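Local coordinates for Hsp70/Hsp90 co-chaperone CNS1 (Saccharomyces cerevisiae, PDB 6HFM), which acts as an Hsp70 and Hsp90 co-chaperone, stimulating the ATPase of the Hsp70 SSA1 but not that of Hsp90, and is seen here as its C-terminal wheel domain, at residues I35-E38 and E44-L47; I53-Q58 and D78-G83; E60-G65 and Q85-K90; G110-A115 and E150-K155; K140-P145 and S154-Q159. One frame throughout, in Å; residues are numbered along the deposited sequence.

Interaction 1: I35-E38 and E44-L47; sequences IRLE and ESQL
Leu37 and Leu47 form an antiparallel, non-hydrogen-bonded pair between 35-38 and 44-47, their CA atoms 4.5 Å apart, and both side chains leave the same face of the sheet. Leu47 and Glu38 lose the most surface in the contact, with Leu37 next. The Leu47 side chain leaves on the side away from its own backbone N (chi1 -175°), which swings CD1 back over the first strand: it lies 3.6 Å from Arg36 O and 4.0 Å from Ile35 CG1. One backbone bond joins the two segments, Glu38 N to Gln46 O at 2.9 Å. Beyond it the Glu38 and Gln46 side chains run alongside each other in the same direction, carboxylate and amide planes 76° apart, with Glu38 OE2 3.8 Å from Gln46 CD. A water ties the pair again, donating to Glu38 OE2 over 2.8 Å and accepting from Gln46 N. An alanine in place of Gln46 would probably leave Ser68, the partner of its OE1, without that bond and uncover one flank of the Glu38 carboxylate. Ser45 OG sits 3.6 Å from Leu37 CB but bonds within the turn, to Asp39 N and Asp42 O. The pairing brings strand 36-37 antiparallel to the start of strand 47-55; helix 4-15 packs on its leucine face through Met8, Leu9 and Ala12, while Arg36 makes a salt bridge with Glu66 of strand 60-68.

Interaction 2: I53-Q58 and D78-G83; sequences IMYPTQ and DLVLEG
Val80 reaches from helix 78-82 to two residues of strand 53-55, giving one methyl to each. Its CG1 lies 4.1 Å from Ile53 CD1, the two side chains passing at a slant. CG2 goes to Tyr55, near the plane of the ring and at its hydroxyl edge, 3.3 Å from OH; Val80 CB is almost as near to the same oxygen. A chi1 of -58° places CG2 between the backbone N and carbonyl carbon of Val80, so that the two methyls diverge, one to the isoleucine and one to the tyrosine. Ile53 and Tyr55, two apart on the strand, both send their CB toward the helix, whereas the CB of Met54 between them does not. This is helix-on-sheet packing within the wheel domain: the short axes approach to 11.4 Å and cross at -53°. On the helix, Val80 makes most of the contact. Strand 139-145 flanks the same site, with Ile143 against both Ile53 and Tyr55. Leu81, the next helical residue, comes to the tyrosine obliquely, its CD2 4.3 Å from Tyr55 CE1. The phenol is held at its polar end by a hydrogen bond between Tyr55 OH and Asp62 OD2, and Phe88 meets the ring in an edge-to-face pair.

Interaction 3: E60-G65 and Q85-K90; sequences EFDFVG and QERFKK
The Arg87 guanidinium meets the Asp62 carboxylate at its edge, while over one face lies Phe88 CZ, 3.8 Å above the guanidinium plane and offset toward its rim. A face of Phe88 in turn takes Arg87 CG, and Gln85 NE2 lies at the edge of that ring, in its plane. Carboxylate and guanidinium planes are tilted 27° to each other, and both oxygens sit out of the guanidinium plane. The grip is side-on and bidentate: Arg87 NE to Asp62 OD1 at 3.1 Å and Arg87 NH2 to Asp62 OD2 at 2.9 Å, each oxygen using its syn lone pair. Both bonds are bent, with N-H...O angles of 135° and 139°. The arginine, extended from CG to NE, comes from a type I turn (Gln85 to Phe88) and crosses the aspartate at about a right angle. Glu60, also on strand 60-64, folds back so that OE2 accepts from Phe61 N at 3.1 Å through its anti lone pair. Each partner of the salt bridge has a second tie, Asp62 to Tyr55 and Arg87 to Val80 O. The bridge pins the loop after helix 73-82 to strand 60-68 of the wheel domain, and the positive charge of Arg87, with the Tyr55 hydrogen bond, would probably favour the ionised form of the partly exposed Asp62.

Interaction 4: G110-A115 and E150-K155; sequences GGLIKA and EGWISK
Apolar contacts make up the whole meeting of strand 112-114 with helix 150-155, and Leu112 CD1 is at the centre of them. This methyl lies 3.5 Å from Trp152 CZ3 and 3.7 Å from Trp152 CH2, approaching the indole obliquely at the far end of its six-membered ring. The other branch is more distant, Leu112 CD2 being 4.1 Å from Trp152 CH2. Leucine and tryptophan cross at about a right angle. Trp152 has a chi1 of 180°, its ring carried opposite the backbone N, and the benzo end thereby reaches the leucine. A second, looser aliphatic contact joins Leu112 CD1 to Ile153 CG1 at 4.4 Å. The arrangement is a strand-to-helix packing in the wheel domain: 112-114 pairs antiparallel with strand 101-106 in the mixed sheet, and helix 146-155 is met in its last turns, where Ile153 also touches Phe104 of strand 101-106. Aromatic neighbours extend the apolar patch, since the Trp152 ring meets that of Tyr142 with planes about 40° apart and Leu112 also rests on Trp156. Hydrogen bonding does not cross between the segments; inside the helix, Ser154 N bonds to Glu150 O at 3.1 Å.

Interaction 5: K140-P145 and S154-Q159; sequences KIYIVP and SKWDKQ
Trp156 and Tyr142 form a T-shaped (edge-to-face) aromatic pair joining the sheet of the wheel domain to the link between helices 146-155 and 158-163. Past Ser154 and Lys155, both exposed, the chain reaches Trp156, whose CB points toward strand 140-145. A chi1 of 178° turns the Trp156 side chain away from its own amide nitrogen and carries the indole across, benzo edge first, onto the face of the Tyr142 ring. The ring centroids are 5.4 Å apart, taking the six-membered ring of the indole, and the planes stand at 78°. Trp156 CH2 leads, 3.8 Å from Tyr142 CZ, while Trp156 CZ3 lies 4.1 Å from Tyr142 CE1. The other end of the indole is fixed as well, because Trp156 NE1 donates to Gly110 O. Replacing Tyr142 with an alanine would probably open a gap beneath the indole edge and cost Lys140 its phenol partner. Asp157 follows as N-cap of helix 158-163, its OD1 accepting from Lys160 N, and Lys158 and Gln159 begin that helix. On the strand, Lys140 curls back along the tyrosine, and its ammonium also forms a salt bridge with Glu106 and a cation-pi contact with Phe135. Tyr142 OH is thus met from two sources: Lys140 NZ donates to it at 2.7 Å, and Trp156 CH2 lies 3.5 Å from it, the oxygen being in the indole plane.

Interactions 2 and 3 are closely interlocked, centres about 5 Å apart and segments alternating along the chain; Tyr55 OH and Asp62 OD2, 2.6 Å apart, join them. Interactions 4 and 5 are equally close, about 5 Å between centres, sharing Ser154 and Lys155. Strand pairing connects the two groups: Met54 N lies 2.8 Å from Ile141 O, and Pro56 CG also packs 3.4 Å from Trp152 NE1. Interaction 1 stands apart, its centre about 25 Å from that of interaction 2 and about 30 Å from that of interaction 4, yet it reaches the same mixed sheet. The bound magnesium ion, at Asn17 and Leu125, is about 11 Å from the Leu47 side chain of interaction 1.

Interaction 1: I35-E38 and E44-L47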
# COMPACT_ATOMS: atom_id res chain seq x y z
N ILE A 35 -3.73 -8.10 -10.79
CA ILE A 35 -4.41 -8.37 -9.52
C ILE A 35 -5.24 -9.63 -9.79
O ILE A 35 -5.85 -9.74 -10.85
CB ILE A 35 -5.28 -7.17 -9.03
CG1 ILE A 35 -6.01 -7.51 -7.72
CG2 ILE A 35 -6.26 -6.71 -10.10
CD1 ILE A 35 -6.62 -6.31 -7.02
N ARG A 36 -5.22 -10.58 -8.86
CA ARG A 36 -5.89 -11.87 -9.09
C ARG A 36 -6.16 -12.63 -7.80
O ARG A 36 -5.49 -12.42 -6.79
CB ARG A 36 -5.05 -12.75 -10.03
CG ARG A 36 -3.78 -13.31 -9.42
CD ARG A 36 -2.96 -14.06 -10.45
NE ARG A 36 -2.16 -15.12 -9.83
CZ ARG A 36 -1.05 -14.94 -9.12
NH1 ARG A 36 -0.57 -13.71 -8.89
NH2 ARG A 36 -0.42 -15.99 -8.60
N LEU A 37 -7.15 -13.52 -7.87
CA LEU A 37 -7.34 -14.58 -6.88
C LEU A 37 -6.37 -15.71 -7.21
O LEU A 37 -6.23 -16.08 -8.38
CB LEU A 37 -8.77 -15.10 -6.92
CG LEU A 37 -9.85 -14.12 -6.47
CD1 LEU A 37 -11.24 -14.57 -6.93
CD2 LEU A 37 -9.82 -13.95 -4.96
N GLU A 38 -5.73 -16.26 -6.18
CA GLU A 38 -4.77 -17.36 -6.37
C GLU A 38 -5.40 -18.52 -7.13
O GLU A 38 -4.78 -19.09 -8.03
CB GLU A 38 -4.20 -17.82 -5.03
CG GLU A 38 -2.97 -18.70 -5.16
CD GLU A 38 -2.18 -18.84 -3.86
OE1 GLU A 38 -0.98 -19.17 -3.95
OE2 GLU A 38 -2.76 -18.63 -2.76
N GLU A 44 -12.71 -17.40 -1.99
CA GLU A 44 -12.03 -17.56 -0.69
C GLU A 44 -10.52 -17.64 -0.78
O GLU A 44 -9.85 -17.50 0.25
CB GLU A 44 -12.42 -18.88 -0.01
CG GLU A 44 -13.78 -18.96 0.63
CD GLU A 44 -13.83 -20.10 1.63
OE1 GLU A 44 -13.22 -21.18 1.38
OE2 GLU A 44 -14.46 -19.91 2.68
N SER A 45 -9.99 -17.95 -1.96
CA SER A 45 -8.54 -18.05 -2.13
C SER A 45 -7.91 -16.68 -1.93
O SER A 45 -8.61 -15.66 -1.90
CB SER A 45 -8.18 -18.66 -3.49
OG SER A 45 -8.50 -17.82 -4.57
N GLN A 46 -6.60 -16.65 -1.77
CA GLN A 46 -5.90 -15.41 -1.44
C GLN A 46 -5.91 -14.44 -2.62
O GLN A 46 -5.50 -14.79 -3.72
CB GLN A 46 -4.47 -15.68 -1.00
CG GLN A 46 -4.38 -16.48 0.29
CD GLN A 46 -2.97 -16.92 0.62
OE1 GLN A 46 -2.01 -16.15 0.48
NE2 GLN A 46 -2.83 -18.16 1.08
N LEU A 47 -6.43 -13.24 -2.37
CA LEU A 47 -6.30 -12.12 -3.30
C LEU A 47 -4.86 -11.62 -3.27
O LEU A 47 -4.29 -11.41 -2.20
CB LEU A 47 -7.26 -11.00 -2.91
CG LEU A 47 -7.35 -9.79 -3.84
CD1 LEU A 47 -7.80 -10.17 -5.25
CD2 LEU A 47 -8.28 -8.74 -3.26
O HOH W 1 -5.29 -19.34 -1.89

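Interaction 2: I53-Q58 and D78-G83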
# COMPACT_ATOMS: atom_id res chain seq x y z
N ILE A 53 5.94 0.80 -2.40
CA ILE A 53 6.43 1.11 -1.05
C ILE A 53 7.25 2.39 -1.17
O ILE A 53 8.34 2.37 -1.75
CB ILE A 53 7.24 -0.05 -0.43
CG1 ILE A 53 6.39 -1.34 -0.41
CG2 ILE A 53 7.69 0.29 0.98
CD1 ILE A 53 6.71 -2.29 -1.54
N MET A 54 6.72 3.48 -0.63
CA MET A 54 7.32 4.80 -0.76
C MET A 54 8.18 5.11 0.47
O MET A 54 7.77 4.84 1.60
CB MET A 54 6.24 5.88 -0.87
CG MET A 54 5.11 5.59 -1.85
SD MET A 54 5.66 5.20 -3.52
CE MET A 54 6.42 6.76 -3.99
N TYR A 55 9.37 5.67 0.24
CA TYR A 55 10.23 6.18 1.30
C TYR A 55 10.41 7.68 1.05
O TYR A 55 11.44 8.11 0.52
CB TYR A 55 11.59 5.46 1.29
CG TYR A 55 11.49 3.95 1.27
CD1 TYR A 55 11.25 3.22 2.44
CD2 TYR A 55 11.65 3.23 0.08
CE1 TYR A 55 11.18 1.84 2.43
CE2 TYR A 55 11.58 1.85 0.06
CZ TYR A 55 11.34 1.16 1.23
OH TYR A 55 11.25 -0.22 1.22
N PRO A 56 9.39 8.49 1.41
CA PRO A 56 9.40 9.91 1.02
C PRO A 56 10.57 10.74 1.57
O PRO A 56 11.05 11.65 0.88
CB PRO A 56 8.05 10.44 1.53
CG PRO A 56 7.59 9.44 2.54
CD PRO A 56 8.15 8.12 2.11
N THR A 57 11.05 10.41 2.77
CA THR A 57 12.19 11.13 3.36
C THR A 57 13.55 10.75 2.73
O THR A 57 14.55 11.43 2.98
CB THR A 57 12.26 10.96 4.91
OG1 THR A 57 12.56 9.60 5.26
CG2 THR A 57 10.96 11.39 5.57
N GLN A 58 13.58 9.68 1.93
CA GLN A 58 14.78 9.26 1.20
C GLN A 58 14.70 9.44 -0.33
O GLN A 58 15.66 9.10 -1.03
CB GLN A 58 15.08 7.79 1.52
CG GLN A 58 15.53 7.54 2.95
CD GLN A 58 16.96 7.99 3.21
OE1 GLN A 58 17.84 7.79 2.38
NE2 GLN A 58 17.19 8.60 4.36
N ASP A 78 9.42 -6.22 7.05
CA ASP A 78 10.56 -7.13 7.21
C ASP A 78 11.16 -7.51 5.86
O ASP A 78 12.38 -7.53 5.72
CB ASP A 78 10.16 -8.41 7.98
CG ASP A 78 9.89 -8.16 9.47
OD1 ASP A 78 10.34 -7.12 10.02
OD2 ASP A 78 9.23 -9.00 10.12
N LEU A 79 10.32 -7.77 4.86
CA LEU A 79 10.78 -8.12 3.51
C LEU A 79 11.59 -7.01 2.84
O LEU A 79 12.70 -7.23 2.39
CB LEU A 79 9.60 -8.51 2.61
CG LEU A 79 9.92 -8.95 1.17
CD1 LEU A 79 10.67 -10.27 1.15
CD2 LEU A 79 8.64 -9.05 0.35
N VAL A 80 11.01 -5.81 2.77
CA VAL A 80 11.64 -4.70 2.04
C VAL A 80 12.88 -4.13 2.74
O VAL A 80 13.75 -3.57 2.07
CB VAL A 80 10.64 -3.56 1.68
CG1 VAL A 80 9.50 -4.10 0.83
CG2 VAL A 80 10.11 -2.82 2.91
N LEU A 81 12.97 -4.28 4.06
CA LEU A 81 14.14 -3.81 4.82
C LEU A 81 15.20 -4.88 5.14
O LEU A 81 16.21 -4.55 5.75
CB LEU A 81 13.68 -3.15 6.13
CG LEU A 81 12.71 -1.97 6.03
CD1 LEU A 81 12.43 -1.40 7.41
CD2 LEU A 81 13.22 -0.87 5.11
N GLU A 82 15.00 -6.14 4.72
CA GLU A 82 15.92 -7.24 5.10
C GLU A 82 17.26 -7.20 4.39
O GLU A 82 18.30 -7.43 5.01
CB GLU A 82 15.28 -8.63 4.91
CG GLU A 82 15.27 -9.20 3.49
CD GLU A 82 14.45 -10.48 3.36
OE1 GLU A 82 14.18 -11.14 4.38
OE2 GLU A 82 14.08 -10.82 2.22
N GLY A 83 17.24 -6.91 3.08
CA GLY A 83 18.46 -6.88 2.28
C GLY A 83 19.36 -5.71 2.65
O GLY A 83 18.93 -4.83 3.41

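Interaction 3: E60-G65 and Q85-K90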
# COMPACT_ATOMS: atom_id res chain seq x y z
N GLU A 60 12.91 7.72 -2.53
CA GLU A 60 13.08 6.38 -3.07
C GLU A 60 11.76 5.64 -2.94
O GLU A 60 10.91 6.03 -2.14
CB GLU A 60 14.18 5.65 -2.29
CG GLU A 60 14.60 4.29 -2.84
CD GLU A 60 15.13 4.37 -4.26
OE1 GLU A 60 16.35 4.57 -4.43
OE2 GLU A 60 14.31 4.27 -5.21
N PHE A 61 11.60 4.60 -3.75
CA PHE A 61 10.48 3.67 -3.59
C PHE A 61 10.84 2.28 -4.10
O PHE A 61 11.76 2.12 -4.90
CB PHE A 61 9.19 4.21 -4.24
CG PHE A 61 9.15 4.12 -5.75
CD1 PHE A 61 8.39 3.14 -6.39
CD2 PHE A 61 9.84 5.04 -6.53
CE1 PHE A 61 8.34 3.06 -7.78
CE2 PHE A 61 9.80 4.97 -7.92
CZ PHE A 61 9.05 3.98 -8.54
N ASP A 62 10.12 1.28 -3.59
CA ASP A 62 10.24 -0.10 -4.04
C ASP A 62 8.94 -0.52 -4.70
O ASP A 62 7.87 0.05 -4.43
CB ASP A 62 10.50 -1.05 -2.87
CG ASP A 62 11.86 -0.88 -2.23
OD1 ASP A 62 12.79 -0.34 -2.86
OD2 ASP A 62 12.00 -1.31 -1.06
N PHE A 63 9.04 -1.52 -5.57
CA PHE A 63 7.89 -2.16 -6.19
C PHE A 63 7.95 -3.66 -5.93
O PHE A 63 8.96 -4.30 -6.20
CB PHE A 63 7.89 -1.89 -7.69
CG PHE A 63 6.79 -2.61 -8.43
CD1 PHE A 63 5.47 -2.22 -8.28
CD2 PHE A 63 7.08 -3.68 -9.28
CE1 PHE A 63 4.45 -2.88 -8.95
CE2 PHE A 63 6.07 -4.34 -9.96
CZ PHE A 63 4.75 -3.94 -9.79
N VAL A 64 6.86 -4.21 -5.40
CA VAL A 64 6.73 -5.64 -5.17
C VAL A 64 5.54 -6.11 -6.01
O VAL A 64 4.42 -5.67 -5.79
CB VAL A 64 6.51 -5.95 -3.67
CG1 VAL A 64 6.34 -7.44 -3.42
CG2 VAL A 64 7.69 -5.42 -2.85
N GLY A 65 5.81 -6.99 -6.98
CA GLY A 65 4.80 -7.39 -7.95
C GLY A 65 3.60 -8.13 -7.39
O GLY A 65 2.49 -7.97 -7.91
N GLN A 85 20.91 -2.24 2.85
CA GLN A 85 20.11 -1.02 2.79
C GLN A 85 20.84 0.12 2.08
O GLN A 85 20.61 1.30 2.39
CB GLN A 85 19.74 -0.57 4.20
CG GLN A 85 19.02 -1.63 5.03
CD GLN A 85 17.52 -1.61 4.82
OE1 GLN A 85 17.02 -2.06 3.79
NE2 GLN A 85 16.79 -1.09 5.81
N GLU A 86 21.68 -0.22 1.10
CA GLU A 86 22.54 0.77 0.45
C GLU A 86 21.76 1.81 -0.37
O GLU A 86 22.27 2.91 -0.59
CB GLU A 86 23.59 0.09 -0.44
CG GLU A 86 24.56 -0.84 0.30
CD GLU A 86 25.40 -0.15 1.36
OE1 GLU A 86 25.54 1.09 1.34
OE2 GLU A 86 25.95 -0.87 2.23
N ARG A 87 20.54 1.47 -0.81
CA ARG A 87 19.73 2.41 -1.59
C ARG A 87 19.33 3.69 -0.82
O ARG A 87 19.08 4.72 -1.45
CB ARG A 87 18.50 1.72 -2.21
CG ARG A 87 17.35 1.39 -1.26
CD ARG A 87 16.40 0.41 -1.95
NE ARG A 87 15.31 -0.06 -1.09
CZ ARG A 87 15.44 -0.87 -0.04
NH1 ARG A 87 16.64 -1.32 0.35
NH2 ARG A 87 14.36 -1.23 0.64
N PHE A 88 19.28 3.62 0.51
CA PHE A 88 19.03 4.80 1.34
C PHE A 88 20.36 5.53 1.54
O PHE A 88 21.27 4.98 2.16
CB PHE A 88 18.43 4.43 2.70
CG PHE A 88 17.17 3.61 2.61
CD1 PHE A 88 16.15 3.96 1.73
CD2 PHE A 88 17.00 2.49 3.41
CE1 PHE A 88 14.99 3.20 1.64
CE2 PHE A 88 15.84 1.72 3.34
CZ PHE A 88 14.84 2.08 2.45
N LYS A 89 20.45 6.75 1.02
CA LYS A 89 21.71 7.50 0.97
C LYS A 89 21.62 8.92 1.53
O LYS A 89 22.49 9.75 1.25
CB LYS A 89 22.23 7.53 -0.47
CG LYS A 89 22.43 6.15 -1.07
CD LYS A 89 23.02 6.24 -2.46
CE LYS A 89 22.88 4.92 -3.19
NZ LYS A 89 21.51 4.76 -3.76
N LYS A 90 20.59 9.19 2.33
CA LYS A 90 20.37 10.52 2.90
C LYS A 90 20.37 10.47 4.42
O LYS A 90 20.34 9.39 5.01
CB LYS A 90 19.03 11.07 2.44
CG LYS A 90 18.92 11.19 0.93
CD LYS A 90 17.64 11.88 0.52
CE LYS A 90 17.88 12.78 -0.68
NZ LYS A 90 16.60 13.18 -1.31

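Interaction 4: G110-A115 and E150-K155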
# COMPACT_ATOMS: atom_id res chain seq x y z
N GLY A 110 -8.26 11.42 1.66
CA GLY A 110 -6.99 12.04 1.31
C GLY A 110 -6.09 12.32 2.50
O GLY A 110 -5.05 12.97 2.36
N GLY A 111 -6.50 11.83 3.68
CA GLY A 111 -5.67 11.87 4.88
C GLY A 111 -4.75 10.67 4.98
O GLY A 111 -4.67 9.86 4.05
N LEU A 112 -4.06 10.56 6.11
CA LEU A 112 -3.15 9.44 6.39
C LEU A 112 -3.54 8.70 7.66
O LEU A 112 -3.93 9.31 8.65
CB LEU A 112 -1.72 9.95 6.55
CG LEU A 112 -1.05 10.53 5.31
CD1 LEU A 112 0.22 11.26 5.73
CD2 LEU A 112 -0.75 9.45 4.29
N ILE A 113 -3.40 7.37 7.64
CA ILE A 113 -3.57 6.54 8.83
C ILE A 113 -2.30 5.74 9.08
O ILE A 113 -1.67 5.27 8.13
CB ILE A 113 -4.81 5.62 8.72
CG1 ILE A 113 -5.11 4.96 10.08
CG2 ILE A 113 -4.65 4.56 7.63
CD1 ILE A 113 -6.51 4.43 10.18
N LYS A 114 -1.93 5.60 10.35
CA LYS A 114 -0.87 4.68 10.75
C LYS A 114 -1.42 3.25 10.65
O LYS A 114 -2.41 2.92 11.31
CB LYS A 114 -0.42 5.00 12.18
CG LYS A 114 0.87 4.31 12.59
CD LYS A 114 1.25 4.61 14.03
CE LYS A 114 0.35 3.92 15.05
NZ LYS A 114 0.39 2.43 14.97
N ALA A 115 -0.80 2.44 9.81
CA ALA A 115 -1.19 1.04 9.63
C ALA A 115 -0.57 0.18 10.72
O ALA A 115 0.66 0.10 10.82
CB ALA A 115 -0.77 0.54 8.26
N GLU A 150 6.21 12.93 12.58
CA GLU A 150 5.43 14.14 12.90
C GLU A 150 5.66 15.27 11.89
O GLU A 150 4.71 15.90 11.42
CB GLU A 150 5.69 14.60 14.34
CG GLU A 150 4.89 13.79 15.36
CD GLU A 150 5.58 13.61 16.70
OE1 GLU A 150 5.36 12.55 17.33
OE2 GLU A 150 6.34 14.51 17.13
N GLY A 151 6.93 15.48 11.52
CA GLY A 151 7.29 16.45 10.49
C GLY A 151 6.75 16.11 9.11
O GLY A 151 6.26 16.99 8.39
N TRP A 152 6.84 14.84 8.73
CA TRP A 152 6.34 14.39 7.43
C TRP A 152 4.81 14.51 7.33
O TRP A 152 4.30 14.96 6.31
CB TRP A 152 6.81 12.96 7.13
CG TRP A 152 6.30 12.47 5.81
CD1 TRP A 152 6.72 12.87 4.57
CD2 TRP A 152 5.24 11.54 5.59
NE1 TRP A 152 6.00 12.23 3.59
CE2 TRP A 152 5.08 11.41 4.19
CE3 TRP A 152 4.42 10.79 6.44
CZ2 TRP A 152 4.13 10.55 3.62
CZ3 TRP A 152 3.47 9.94 5.88
CH2 TRP A 152 3.34 9.83 4.48
N ILE A 153 4.10 14.13 8.39
CA ILE A 153 2.64 14.27 8.44
C ILE A 153 2.23 15.75 8.34
O ILE A 153 1.25 16.08 7.66
CB ILE A 153 2.05 13.61 9.71
CG1 ILE A 153 2.19 12.09 9.62
CG2 ILE A 153 0.57 13.96 9.90
CD1 ILE A 153 2.08 11.40 10.95
N SER A 154 2.99 16.63 8.99
CA SER A 154 2.73 18.07 8.92
C SER A 154 2.81 18.64 7.49
O SER A 154 2.07 19.57 7.15
CB SER A 154 3.70 18.83 9.83
OG SER A 154 3.37 20.20 9.89
N LYS A 155 3.72 18.09 6.68
CA LYS A 155 3.92 18.52 5.29
C LYS A 155 2.96 17.88 4.28
O LYS A 155 2.85 18.37 3.16
CB LYS A 155 5.36 18.21 4.84
CG LYS A 155 6.47 18.78 5.70
CD LYS A 155 6.71 20.26 5.47
CE LYS A 155 8.11 20.65 5.93
NZ LYS A 155 8.25 22.12 6.11

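Interaction 5: K140-P145 and S154-Q159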
# COMPACT_ATOMS: atom_id res chain seq x y z
N LYS A 140 -0.49 0.98 -1.77
CA LYS A 140 0.46 2.08 -1.67
C LYS A 140 0.69 2.35 -0.19
O LYS A 140 -0.25 2.66 0.54
CB LYS A 140 -0.07 3.33 -2.38
CG LYS A 140 0.85 4.54 -2.31
CD LYS A 140 0.46 5.65 -3.30
CE LYS A 140 -0.93 6.22 -3.06
NZ LYS A 140 -1.16 6.90 -1.74
N ILE A 141 1.94 2.19 0.26
CA ILE A 141 2.30 2.41 1.66
C ILE A 141 3.48 3.37 1.72
O ILE A 141 4.28 3.46 0.77
CB ILE A 141 2.59 1.08 2.43
CG1 ILE A 141 3.90 0.42 2.02
CG2 ILE A 141 1.43 0.11 2.25
CD1 ILE A 141 4.34 -0.70 2.95
N TYR A 142 3.57 4.09 2.84
CA TYR A 142 4.66 5.03 3.11
C TYR A 142 5.41 4.54 4.34
O TYR A 142 4.81 4.40 5.40
CB TYR A 142 4.11 6.45 3.34
CG TYR A 142 3.30 6.98 2.17
CD1 TYR A 142 3.91 7.72 1.15
CD2 TYR A 142 1.94 6.71 2.06
CE1 TYR A 142 3.17 8.19 0.07
CE2 TYR A 142 1.19 7.18 0.99
CZ TYR A 142 1.81 7.91 -0.01
OH TYR A 142 1.06 8.37 -1.07
N ILE A 143 6.71 4.29 4.19
CA ILE A 143 7.55 3.86 5.31
C ILE A 143 8.38 5.07 5.74
O ILE A 143 9.17 5.60 4.96
CB ILE A 143 8.40 2.63 4.94
CG1 ILE A 143 7.47 1.41 4.78
CG2 ILE A 143 9.46 2.35 6.00
CD1 ILE A 143 8.15 0.12 4.35
N VAL A 144 8.15 5.53 6.98
CA VAL A 144 8.78 6.75 7.51
C VAL A 144 9.29 6.49 8.93
O VAL A 144 8.53 6.02 9.77
CB VAL A 144 7.78 7.93 7.53
CG1 VAL A 144 8.45 9.21 8.02
CG2 VAL A 144 7.19 8.16 6.14
N PRO A 145 10.56 6.82 9.22
CA PRO A 145 11.01 6.66 10.61
C PRO A 145 10.11 7.37 11.62
O PRO A 145 9.64 8.48 11.35
CB PRO A 145 12.40 7.31 10.60
CG PRO A 145 12.87 7.14 9.20
CD PRO A 145 11.64 7.29 8.34
N SER A 154 2.99 16.63 8.99
CA SER A 154 2.73 18.07 8.92
C SER A 154 2.81 18.64 7.49
O SER A 154 2.07 19.57 7.15
CB SER A 154 3.70 18.83 9.83
OG SER A 154 3.37 20.20 9.89
N LYS A 155 3.72 18.09 6.68
CA LYS A 155 3.92 18.52 5.29
C LYS A 155 2.96 17.88 4.28
O LYS A 155 2.85 18.37 3.16
CB LYS A 155 5.36 18.21 4.84
CG LYS A 155 6.47 18.78 5.70
CD LYS A 155 6.71 20.26 5.47
CE LYS A 155 8.11 20.65 5.93
NZ LYS A 155 8.25 22.12 6.11
N TRP A 156 2.29 16.79 4.66
CA TRP A 156 1.35 16.08 3.77
C TRP A 156 0.26 17.04 3.28
O TRP A 156 -0.39 17.70 4.08
CB TRP A 156 0.72 14.89 4.49
CG TRP A 156 -0.30 14.13 3.68
CD1 TRP A 156 -1.65 14.27 3.71
CD2 TRP A 156 -0.02 13.10 2.71
NE1 TRP A 156 -2.25 13.40 2.83
CE2 TRP A 156 -1.27 12.66 2.21
CE3 TRP A 156 1.15 12.50 2.24
CZ2 TRP A 156 -1.38 11.65 1.24
CZ3 TRP A 156 1.04 11.49 1.27
CH2 TRP A 156 -0.22 11.08 0.79
N ASP A 157 0.08 17.09 1.96
CA ASP A 157 -0.85 18.01 1.32
C ASP A 157 -2.05 17.22 0.79
O ASP A 157 -1.96 16.52 -0.22
CB ASP A 157 -0.13 18.74 0.18
CG ASP A 157 -0.93 19.91 -0.39
OD1 ASP A 157 -2.18 19.88 -0.38
OD2 ASP A 157 -0.31 20.86 -0.89
N LYS A 158 -3.16 17.33 1.51
CA LYS A 158 -4.39 16.61 1.18
C LYS A 158 -4.93 17.01 -0.19
O LYS A 158 -5.34 16.14 -0.96
CB LYS A 158 -5.44 16.85 2.27
CG LYS A 158 -6.78 16.16 2.07
CD LYS A 158 -7.62 16.19 3.33
CE LYS A 158 -7.95 17.61 3.78
NZ LYS A 158 -8.75 17.63 5.04
N GLN A 159 -4.91 18.31 -0.49
CA GLN A 159 -5.34 18.81 -1.81
C GLN A 159 -4.50 18.21 -2.95
O GLN A 159 -5.05 17.77 -3.96
CB GLN A 159 -5.28 20.34 -1.85
CG GLN A 159 -5.88 20.96 -3.11
CD GLN A 159 -5.92 22.48 -3.06
OE1 GLN A 159 -6.97 23.08 -3.28
NE2 GLN A 159 -4.78 23.10 -2.79